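Side-chain contacts in flavin prenyltransferase UbiX (Methanocaldococcus jannaschii, PDB 6M8V), which probably makes prenylated FMN, the cofactor of UbiD decarboxylases, by joining a dimethylallyl group from dimethylallyl phosphate to the flavin without a metal: residues I4-G9 with V102-I107; A78-P83 with D169-D174; S90-G95 with L115-R120. All blocks are in the same frame, centred on the assembly; numbering follows the deposited sequence. Where two conformers were deposited one is given.

Interaction 1 of 3, residues I4-G9 with V102-I107; sequences IVCITG and VRVCDI. With FMN (flavin mononucleotide), chain B; FMN (flavin mononucleotide), chain C; PO4 (phosphate ion), chain D.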
# COMPACT_ATOMS: atom_id res chain seq x y z
N ILE A 4 5.56 -28.23 -20.22
CA ILE A 4 6.31 -28.73 -19.08
C ILE A 4 5.32 -29.09 -17.98
O ILE A 4 4.59 -28.23 -17.48
CB ILE A 4 7.34 -27.70 -18.57
CG1 ILE A 4 7.98 -26.95 -19.74
CG2 ILE A 4 8.40 -28.37 -17.71
CD1 ILE A 4 8.91 -27.78 -20.58
N VAL A 5 5.27 -30.37 -17.61
CA VAL A 5 4.42 -30.84 -16.53
C VAL A 5 5.29 -31.05 -15.30
O VAL A 5 6.27 -31.81 -15.35
CB VAL A 5 3.68 -32.13 -16.92
CG1 VAL A 5 2.94 -32.70 -15.71
CG2 VAL A 5 2.71 -31.86 -18.05
N CYS A 6 4.95 -30.37 -14.21
CA CYS A 6 5.72 -30.42 -12.97
C CYS A 6 4.83 -30.97 -11.86
O CYS A 6 3.80 -30.37 -11.55
CB CYS A 6 6.24 -29.02 -12.59
SG CYS A 6 7.11 -28.12 -13.91
N ILE A 7 5.25 -32.08 -11.27
CA ILE A 7 4.51 -32.73 -10.19
C ILE A 7 5.24 -32.44 -8.88
O ILE A 7 6.41 -32.81 -8.73
CB ILE A 7 4.38 -34.24 -10.41
CG1 ILE A 7 4.04 -34.55 -11.87
CG2 ILE A 7 3.33 -34.83 -9.46
CD1 ILE A 7 3.83 -36.04 -12.16
N THR A 8 4.55 -31.81 -7.94
CA THR A 8 5.13 -31.52 -6.63
C THR A 8 4.38 -32.30 -5.55
O THR A 8 3.31 -32.87 -5.78
CB THR A 8 5.11 -30.02 -6.32
OG1 THR A 8 3.76 -29.54 -6.26
CG2 THR A 8 5.87 -29.25 -7.39
N GLY A 9 4.98 -32.32 -4.36
CA GLY A 9 4.48 -33.15 -3.28
C GLY A 9 3.22 -32.66 -2.61
O GLY A 9 3.26 -32.16 -1.49
N VAL A 102 10.77 -24.76 -10.06
CA VAL A 102 10.59 -23.33 -9.82
C VAL A 102 11.39 -22.52 -10.84
O VAL A 102 10.96 -21.44 -11.26
CB VAL A 102 10.98 -22.98 -8.37
CG1 VAL A 102 10.69 -21.50 -8.05
CG2 VAL A 102 10.26 -23.88 -7.41
N ARG A 103 12.55 -23.03 -11.27
CA ARG A 103 13.34 -22.31 -12.26
C ARG A 103 12.58 -22.18 -13.58
O ARG A 103 12.58 -21.11 -14.19
CB ARG A 103 14.69 -23.01 -12.46
CG ARG A 103 15.52 -22.48 -13.63
CD ARG A 103 15.91 -21.00 -13.49
NE ARG A 103 16.78 -20.58 -14.58
CZ ARG A 103 17.14 -19.33 -14.83
NH1 ARG A 103 16.71 -18.34 -14.07
NH2 ARG A 103 17.94 -19.06 -15.86
N VAL A 104 11.90 -23.25 -14.03
CA VAL A 104 11.16 -23.14 -15.29
C VAL A 104 9.89 -22.31 -15.12
O VAL A 104 9.43 -21.69 -16.08
CB VAL A 104 10.85 -24.53 -15.90
CG1 VAL A 104 12.14 -25.33 -16.13
CG2 VAL A 104 9.86 -25.30 -15.06
N CYS A 105 9.31 -22.28 -13.92
CA CYS A 105 8.23 -21.33 -13.68
C CYS A 105 8.73 -19.89 -13.74
O CYS A 105 8.09 -19.03 -14.35
CB CYS A 105 7.56 -21.59 -12.33
SG CYS A 105 6.67 -23.15 -12.25
N ASP A 106 9.88 -19.62 -13.11
CA ASP A 106 10.44 -18.27 -13.16
C ASP A 106 10.81 -17.88 -14.58
O ASP A 106 10.64 -16.72 -14.98
CB ASP A 106 11.67 -18.20 -12.24
CG ASP A 106 12.03 -16.77 -11.86
OD1 ASP A 106 11.14 -16.00 -11.44
OD2 ASP A 106 13.23 -16.42 -11.97
N ILE A 107 11.29 -18.85 -15.37
CA ILE A 107 11.58 -18.61 -16.78
C ILE A 107 10.30 -18.29 -17.53
O ILE A 107 10.24 -17.35 -18.34
CB ILE A 107 12.29 -19.83 -17.39
CG1 ILE A 107 13.76 -19.88 -16.94
CG2 ILE A 107 12.17 -19.84 -18.91
CD1 ILE A 107 14.45 -21.20 -17.27
N1 FMN B . 1.51 -29.96 1.05
C2 FMN B . 0.53 -29.17 0.50
O2 FMN B . 0.76 -27.97 0.39
N3 FMN B . -0.69 -29.69 0.08
C4 FMN B . -0.91 -31.05 0.21
O4 FMN B . -1.97 -31.59 -0.14
C4A FMN B . 0.08 -31.85 0.77
N5 FMN B . -0.17 -33.20 0.89
C5A FMN B . 0.80 -34.01 1.43
C6 FMN B . 0.52 -35.36 1.54
C7 FMN B . 1.48 -36.20 2.09
C7M FMN B . 1.17 -37.66 2.20
C8 FMN B . 2.70 -35.69 2.51
C8M FMN B . 3.71 -36.63 3.09
C9 FMN B . 2.97 -34.34 2.40
C9A FMN B . 2.02 -33.49 1.86
N10 FMN B . 2.27 -32.13 1.73
C10 FMN B . 1.29 -31.32 1.19
C1' FMN B . 3.58 -31.55 2.20
C2' FMN B . 4.53 -31.24 1.04
O2' FMN B . 4.86 -32.43 0.36
C3' FMN B . 5.82 -30.59 1.53
O3' FMN B . 5.58 -29.23 1.84
C4' FMN B . 6.94 -30.74 0.50
O4' FMN B . 8.09 -30.09 0.98
C5' FMN B . 6.58 -30.19 -0.88
O5' FMN B . 7.75 -30.16 -1.67
P FMN B . 7.69 -30.12 -3.28
O1P FMN B . 7.07 -31.39 -3.79
O2P FMN B . 6.82 -28.95 -3.70
O3P FMN B . 9.09 -29.95 -3.84
N1 FMN C . 19.95 -18.57 -12.58
C2 FMN C . 19.86 -17.20 -12.69
O2 FMN C . 19.09 -16.63 -11.93
N3 FMN C . 20.60 -16.49 -13.62
C4 FMN C . 21.47 -17.19 -14.45
O4 FMN C . 22.17 -16.62 -15.29
C4A FMN C . 21.56 -18.57 -14.34
N5 FMN C . 22.42 -19.23 -15.17
C5A FMN C . 22.53 -20.59 -15.08
C6 FMN C . 23.41 -21.24 -15.94
C7 FMN C . 23.54 -22.61 -15.87
C7M FMN C . 24.49 -23.29 -16.79
C8 FMN C . 22.79 -23.34 -14.95
C8M FMN C . 22.96 -24.83 -14.89
C9 FMN C . 21.91 -22.69 -14.08
C9A FMN C . 21.78 -21.31 -14.15
N10 FMN C . 20.91 -20.65 -13.30
C10 FMN C . 20.80 -19.27 -13.40
C1' FMN C . 20.08 -21.41 -12.30
C2' FMN C . 20.63 -21.30 -10.88
O2' FMN C . 21.92 -21.86 -10.82
C3' FMN C . 19.73 -22.02 -9.88
O3' FMN C . 18.59 -21.24 -9.62
C4' FMN C . 20.50 -22.34 -8.60
O4' FMN C . 19.62 -22.97 -7.69
C5' FMN C . 21.13 -21.12 -7.93
O5' FMN C . 21.60 -21.50 -6.65
P FMN C . 22.72 -20.64 -5.87
O1P FMN C . 24.01 -20.71 -6.64
O2P FMN C . 22.27 -19.21 -5.80
O3P FMN C . 22.90 -21.20 -4.48
P PO4 D . 19.05 -17.49 -19.23
O1 PO4 D . 19.59 -18.90 -19.10
O2 PO4 D . 19.68 -16.79 -20.41
O3 PO4 D . 17.55 -17.52 -19.41
O4 PO4 D . 19.39 -16.73 -17.96
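Thr8 OG1 is gripped twice: it donates to Pro83 O and accepts from Ser85 N, which ties the end of strand 2-7 to that of strand 78-84 and to Ser85 beyond. The same residue turns CB to the FMN phosphate of chain B, 3.3 Å from O2P, and Gly9 N faces O1P at a modelled separation too short to trust in detail. Lower on the strand the contact is purely apolar. Val104 lowers one methyl, CG2, from the helix, 4.1 Å from Cys6 SG and 4.3 Å from Ile4 CG2. Cys6 turns its sulfur anti to the carbonyl carbon (chi1 -51°), the rotation that brings SG to that methyl. Next to Val104, Arg103 reaches away to a subunit interface. Its guanidinium lies between Ile107 CG1 on one face and N1 of the chain C flavin on the other, 3.5 Å above the plane, while NE donates to Ala70 O and NH1 forms a salt bridge with Glu121 of the second subunit. Strand 2-7 runs between strands 28-33 and 78-84, and helix 100-110 packs over strands 2-7 and 78-84 beside helix 86-94, with Cys105 touching Val81 and Ile92.

Interaction 2 of 3, residues A78-P83 with D169-D174; sequences AVVVVP and DILGID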
# COMPACT_ATOMS: atom_id res chain seq x y z
N ALA A 78 4.20 -23.85 -22.50
CA ALA A 78 3.41 -23.76 -21.28
C ALA A 78 4.01 -24.63 -20.19
O ALA A 78 4.66 -25.64 -20.47
CB ALA A 78 1.95 -24.18 -21.54
N VAL A 79 3.78 -24.21 -18.95
CA VAL A 79 4.15 -24.97 -17.76
C VAL A 79 2.87 -25.27 -17.00
O VAL A 79 2.01 -24.40 -16.84
CB VAL A 79 5.13 -24.20 -16.87
CG1 VAL A 79 5.55 -25.05 -15.68
CG2 VAL A 79 6.33 -23.77 -17.67
N VAL A 80 2.74 -26.51 -16.53
CA VAL A 80 1.64 -26.90 -15.66
C VAL A 80 2.22 -27.52 -14.41
O VAL A 80 2.91 -28.55 -14.48
CB VAL A 80 0.67 -27.88 -16.34
CG1 VAL A 80 -0.58 -28.06 -15.47
CG2 VAL A 80 0.28 -27.38 -17.72
N VAL A 81 1.97 -26.90 -13.26
CA VAL A 81 2.38 -27.42 -11.97
C VAL A 81 1.14 -28.08 -11.37
O VAL A 81 0.22 -27.40 -10.91
CB VAL A 81 2.95 -26.33 -11.07
CG1 VAL A 81 3.60 -26.95 -9.84
CG2 VAL A 81 3.95 -25.49 -11.84
N VAL A 82 1.11 -29.41 -11.40
CA VAL A 82 -0.06 -30.18 -10.96
C VAL A 82 0.39 -31.45 -10.24
O VAL A 82 1.15 -32.25 -10.81
CB VAL A 82 -0.97 -30.52 -12.15
CG1 VAL A 82 -0.17 -31.14 -13.30
CG2 VAL A 82 -2.07 -31.46 -11.70
N PRO A 83 -0.00 -31.64 -8.98
CA PRO A 83 -0.58 -30.58 -8.16
C PRO A 83 0.53 -29.65 -7.67
O PRO A 83 1.70 -30.01 -7.78
CB PRO A 83 -1.22 -31.34 -7.00
CG PRO A 83 -0.35 -32.55 -6.85
CD PRO A 83 0.06 -32.92 -8.25
N ASP A 169 -8.52 -27.09 -21.67
CA ASP A 169 -9.20 -25.87 -22.12
C ASP A 169 -8.29 -24.66 -22.02
O ASP A 169 -8.14 -23.89 -22.97
CB ASP A 169 -10.48 -25.65 -21.31
CG ASP A 169 -11.57 -26.65 -21.64
OD1 ASP A 169 -11.49 -27.27 -22.72
OD2 ASP A 169 -12.51 -26.80 -20.83
N ILE A 170 -7.65 -24.47 -20.85
CA ILE A 170 -6.75 -23.34 -20.63
C ILE A 170 -5.54 -23.42 -21.55
O ILE A 170 -5.02 -22.40 -22.01
CB ILE A 170 -6.33 -23.28 -19.15
CG1 ILE A 170 -7.54 -23.00 -18.26
CG2 ILE A 170 -5.28 -22.22 -18.93
CD1 ILE A 170 -8.09 -21.59 -18.41
N LEU A 171 -5.07 -24.64 -21.84
CA LEU A 171 -3.95 -24.81 -22.75
C LEU A 171 -4.32 -24.55 -24.21
O LEU A 171 -3.43 -24.46 -25.05
CB LEU A 171 -3.38 -26.23 -22.61
CG LEU A 171 -2.68 -26.53 -21.29
CD1 LEU A 171 -2.58 -28.03 -21.06
CD2 LEU A 171 -1.30 -25.90 -21.27
N GLY A 172 -5.61 -24.42 -24.52
CA GLY A 172 -6.03 -24.29 -25.90
C GLY A 172 -6.11 -25.59 -26.65
O GLY A 172 -6.05 -25.60 -27.88
N ILE A 173 -6.26 -26.71 -25.94
CA ILE A 173 -6.31 -28.03 -26.55
C ILE A 173 -7.76 -28.49 -26.55
O ILE A 173 -8.38 -28.63 -25.48
CB ILE A 173 -5.40 -29.02 -25.80
CG1 ILE A 173 -3.95 -28.53 -25.84
CG2 ILE A 173 -5.52 -30.42 -26.39
CD1 ILE A 173 -2.99 -29.41 -25.09
N ASP A 174 -8.31 -28.72 -27.74
CA ASP A 174 -9.67 -29.20 -27.88
C ASP A 174 -9.81 -30.59 -27.27
O ASP A 174 -8.98 -31.47 -27.49
CB ASP A 174 -10.08 -29.26 -29.36
CG ASP A 174 -10.69 -27.96 -29.84
OD1 ASP A 174 -11.50 -28.01 -30.79
OD2 ASP A 174 -10.35 -26.89 -29.29
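Leu171 holds CG anti to its carbonyl carbon (chi1 -69°), and with chi2 at 161° the CD1 branch extends away from CA while CD2 folds round to meet strand 78-84. Its CB leaves the helix alongside the strand, so the approach is made by that one terminal methyl. CD2 lies 3.7 Å from Ala78 CB and 4.2 Å from Val80 CG2. In Val80 a chi1 of -171° puts CG1 anti to the backbone N and leaves CG2, anti to the carbonyl carbon, as the branch that touches; the two side chains cross obliquely. Ala78 and Val80 alternate with Val79, so their side chains emerge on one face of the sheet and Val79 packs on the other, against Cys6 and Leu115. Leu171 also rests on Ile116 of the neighbouring strand 114-119, which extends the apolar patch across two strands.

Just past Leu171 the helix stops in a Schellman motif. Gly172 takes a positive phi of 81°, and its N reaches back to Asp169 O at 3.0 Å. Ile170 O accepts from Lys114 NZ, tying this end of the helix to the start of strand 114-119. Asp169 bridges two arginines, Arg180 through OD1 and Arg166 through OD2; Arg166 is predicted to bind dimethylallyl phosphate, so Asp169 may steady it from the second shell. The Leu171 contact itself is structural packing, with Val80 about 14 Å from a bound FMN, side chain to ligand. The last helix of the chain, 156-171, thus lies against a central strand of a parallel sheet, as in the Rossmann-like, three-layer alpha/beta fold of flavoproteins of the UbiX/PAD1 family.

Interaction 3 of 3, residues S90-G95 with L115-R120; sequences SAIANG and LIIMPR. With FMN (flavin mononucleotide), chain B; PO4 (phosphate ion), chain E.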
# COMPACT_ATOMS: atom_id res chain seq x y z
N SER A 90 4.78 -21.09 -2.70
CA SER A 90 5.58 -20.04 -2.07
C SER A 90 6.83 -19.74 -2.88
O SER A 90 7.14 -18.57 -3.15
CB SER A 90 5.94 -20.47 -0.65
OG SER A 90 7.01 -19.69 -0.14
N ALA A 91 7.56 -20.78 -3.29
CA ALA A 91 8.81 -20.59 -4.02
C ALA A 91 8.59 -19.87 -5.34
O ALA A 91 9.36 -18.97 -5.70
CB ALA A 91 9.50 -21.93 -4.26
N ILE A 92 7.55 -20.25 -6.08
CA ILE A 92 7.24 -19.57 -7.34
C ILE A 92 6.90 -18.11 -7.08
O ILE A 92 7.40 -17.21 -7.77
CB ILE A 92 6.10 -20.30 -8.08
CG1 ILE A 92 6.50 -21.74 -8.41
CG2 ILE A 92 5.75 -19.56 -9.36
CD1 ILE A 92 5.32 -22.58 -8.90
N ALA A 93 6.04 -17.84 -6.10
CA ALA A 93 5.62 -16.47 -5.84
C ALA A 93 6.78 -15.58 -5.41
O ALA A 93 6.78 -14.38 -5.69
CB ALA A 93 4.51 -16.44 -4.79
N ASN A 94 7.78 -16.14 -4.72
CA ASN A 94 8.90 -15.36 -4.23
C ASN A 94 10.15 -15.50 -5.08
O ASN A 94 11.16 -14.84 -4.79
CB ASN A 94 9.21 -15.73 -2.78
CG ASN A 94 8.16 -15.20 -1.80
OD1 ASN A 94 8.10 -14.01 -1.53
ND2 ASN A 94 7.33 -16.09 -1.27
N GLY A 95 10.12 -16.32 -6.13
CA GLY A 95 11.25 -16.43 -7.03
C GLY A 95 12.39 -17.31 -6.55
O GLY A 95 13.50 -17.19 -7.06
N LEU A 115 1.82 -20.02 -17.74
CA LEU A 115 2.11 -20.73 -16.50
C LEU A 115 0.80 -21.05 -15.80
O LEU A 115 0.04 -20.14 -15.45
CB LEU A 115 3.02 -19.89 -15.59
CG LEU A 115 3.30 -20.39 -14.16
CD1 LEU A 115 3.94 -21.78 -14.19
CD2 LEU A 115 4.19 -19.40 -13.40
N ILE A 116 0.55 -22.34 -15.60
CA ILE A 116 -0.63 -22.84 -14.90
C ILE A 116 -0.17 -23.52 -13.62
O ILE A 116 0.70 -24.39 -13.66
CB ILE A 116 -1.43 -23.84 -15.76
CG1 ILE A 116 -1.84 -23.20 -17.09
CG2 ILE A 116 -2.62 -24.38 -14.97
CD1 ILE A 116 -2.46 -24.20 -18.07
N ILE A 117 -0.75 -23.12 -12.49
CA ILE A 117 -0.45 -23.75 -11.20
C ILE A 117 -1.76 -24.22 -10.59
O ILE A 117 -2.79 -23.54 -10.70
CB ILE A 117 0.29 -22.80 -10.25
CG1 ILE A 117 -0.54 -21.56 -9.96
CG2 ILE A 117 1.63 -22.39 -10.84
CD1 ILE A 117 -0.04 -20.75 -8.78
N MET A 118 -1.72 -25.38 -9.94
CA MET A 118 -2.91 -26.01 -9.35
C MET A 118 -2.65 -26.29 -7.88
O MET A 118 -2.40 -27.44 -7.48
CB MET A 118 -3.26 -27.30 -10.11
CG MET A 118 -3.19 -27.11 -11.61
SD MET A 118 -4.00 -28.41 -12.55
CE MET A 118 -5.70 -28.24 -12.02
N PRO A 119 -2.71 -25.26 -7.03
CA PRO A 119 -2.42 -25.46 -5.60
C PRO A 119 -3.50 -26.30 -4.93
O PRO A 119 -4.69 -26.02 -5.05
CB PRO A 119 -2.38 -24.03 -5.05
CG PRO A 119 -3.23 -23.25 -5.99
CD PRO A 119 -3.04 -23.86 -7.34
N ARG A 120 -3.06 -27.34 -4.22
CA ARG A 120 -3.95 -28.30 -3.56
C ARG A 120 -3.76 -28.18 -2.05
O ARG A 120 -2.75 -28.63 -1.51
CB ARG A 120 -3.66 -29.73 -4.03
CG ARG A 120 -4.89 -30.63 -4.26
CD ARG A 120 -5.73 -30.87 -3.00
NE ARG A 120 -4.92 -31.11 -1.81
CZ ARG A 120 -5.40 -31.18 -0.57
NH1 ARG A 120 -6.69 -31.04 -0.34
NH2 ARG A 120 -4.56 -31.37 0.45
N1 FMN B . 1.51 -29.96 1.05
C2 FMN B . 0.53 -29.17 0.50
O2 FMN B . 0.76 -27.97 0.39
N3 FMN B . -0.69 -29.69 0.08
C4 FMN B . -0.91 -31.05 0.21
O4 FMN B . -1.97 -31.59 -0.14
C4A FMN B . 0.08 -31.85 0.77
N5 FMN B . -0.17 -33.20 0.89
C5A FMN B . 0.80 -34.01 1.43
C6 FMN B . 0.52 -35.36 1.54
C7 FMN B . 1.48 -36.20 2.09
C7M FMN B . 1.17 -37.66 2.20
C8 FMN B . 2.70 -35.69 2.51
C8M FMN B . 3.71 -36.63 3.09
C9 FMN B . 2.97 -34.34 2.40
C9A FMN B . 2.02 -33.49 1.86
N10 FMN B . 2.27 -32.13 1.73
C10 FMN B . 1.29 -31.32 1.19
C1' FMN B . 3.58 -31.55 2.20
C2' FMN B . 4.53 -31.24 1.04
O2' FMN B . 4.86 -32.43 0.36
C3' FMN B . 5.82 -30.59 1.53
O3' FMN B . 5.58 -29.23 1.84
C4' FMN B . 6.94 -30.74 0.50
O4' FMN B . 8.09 -30.09 0.98
C5' FMN B . 6.58 -30.19 -0.88
O5' FMN B . 7.75 -30.16 -1.67
P FMN B . 7.69 -30.12 -3.28
O1P FMN B . 7.07 -31.39 -3.79
O2P FMN B . 6.82 -28.95 -3.70
O3P FMN B . 9.09 -29.95 -3.84
P PO4 E . -4.11 -31.64 4.48
O1 PO4 E . -3.12 -32.77 4.72
O2 PO4 E . -5.50 -32.20 4.29
O3 PO4 E . -4.12 -30.71 5.67
O4 PO4 E . -3.69 -30.90 3.24
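The guanidinium of Arg120 meets the flavin of FMN chain B edge-on, with carbonyl O4 in its plane. NH2 makes a nearly straight bond of 2.7 Å to that O4 (175°), and NE adds a weak one to the same oxygen. A phosphate ion, chain E, lies at the edge too, its O4 3.0 Å from Arg120 NH2 in a weak bond. The backbone completes the grip: FMN N3 donates to Arg120 O at 2.8 Å. Bends at chi2 and chi3 turn the arginine chain so that guanidinium and backbone O both face the pyrimidine edge.

Away from the ligand, Ile92 of helix 86-94 spans two residues of strand 114-119. Its CG2 lies 4.3 Å from Leu115 CD2, and its extended CD1 comes 4.2 Å from Ile117 CG2, with the two isoleucine side chains running antiparallel alongside each other. Leu135 of helix 126-137 also packs on Ile92. The phosphate, probably from the crystallisation liquor, is also held by Tyr150 of the sixth subunit, predicted to bind dimethylallyl phosphate, consistent with a substrate phosphate site at a subunit junction. Strand 78-84, helices 86-94 and 100-110, and strand 114-119 form a beta-alpha-beta crossover whose last strand delivers Arg120 to the flavin.

All three contacts are buried and apolar, and all rest on one parallel sheet, but on two faces of it. Interactions 1 and 3 share a face, where Cys105 of the first also touches Leu115 of the third and helices 86-94 and 100-110 pack as one layer. Interaction 2 lies on the other face, under helix 156-171, joined to both by backbone bonds between neighbouring strands, Ile4 O to Val80 N and Val79 O to Ile116 N. Flavin-binding polar groups sit at the strand ends of interactions 1 and 3, which meet the same FMN; Arg103 on the helix of interaction 1 reaches a second FMN, while the charges of interaction 2 are the arginine bridges of Asp169.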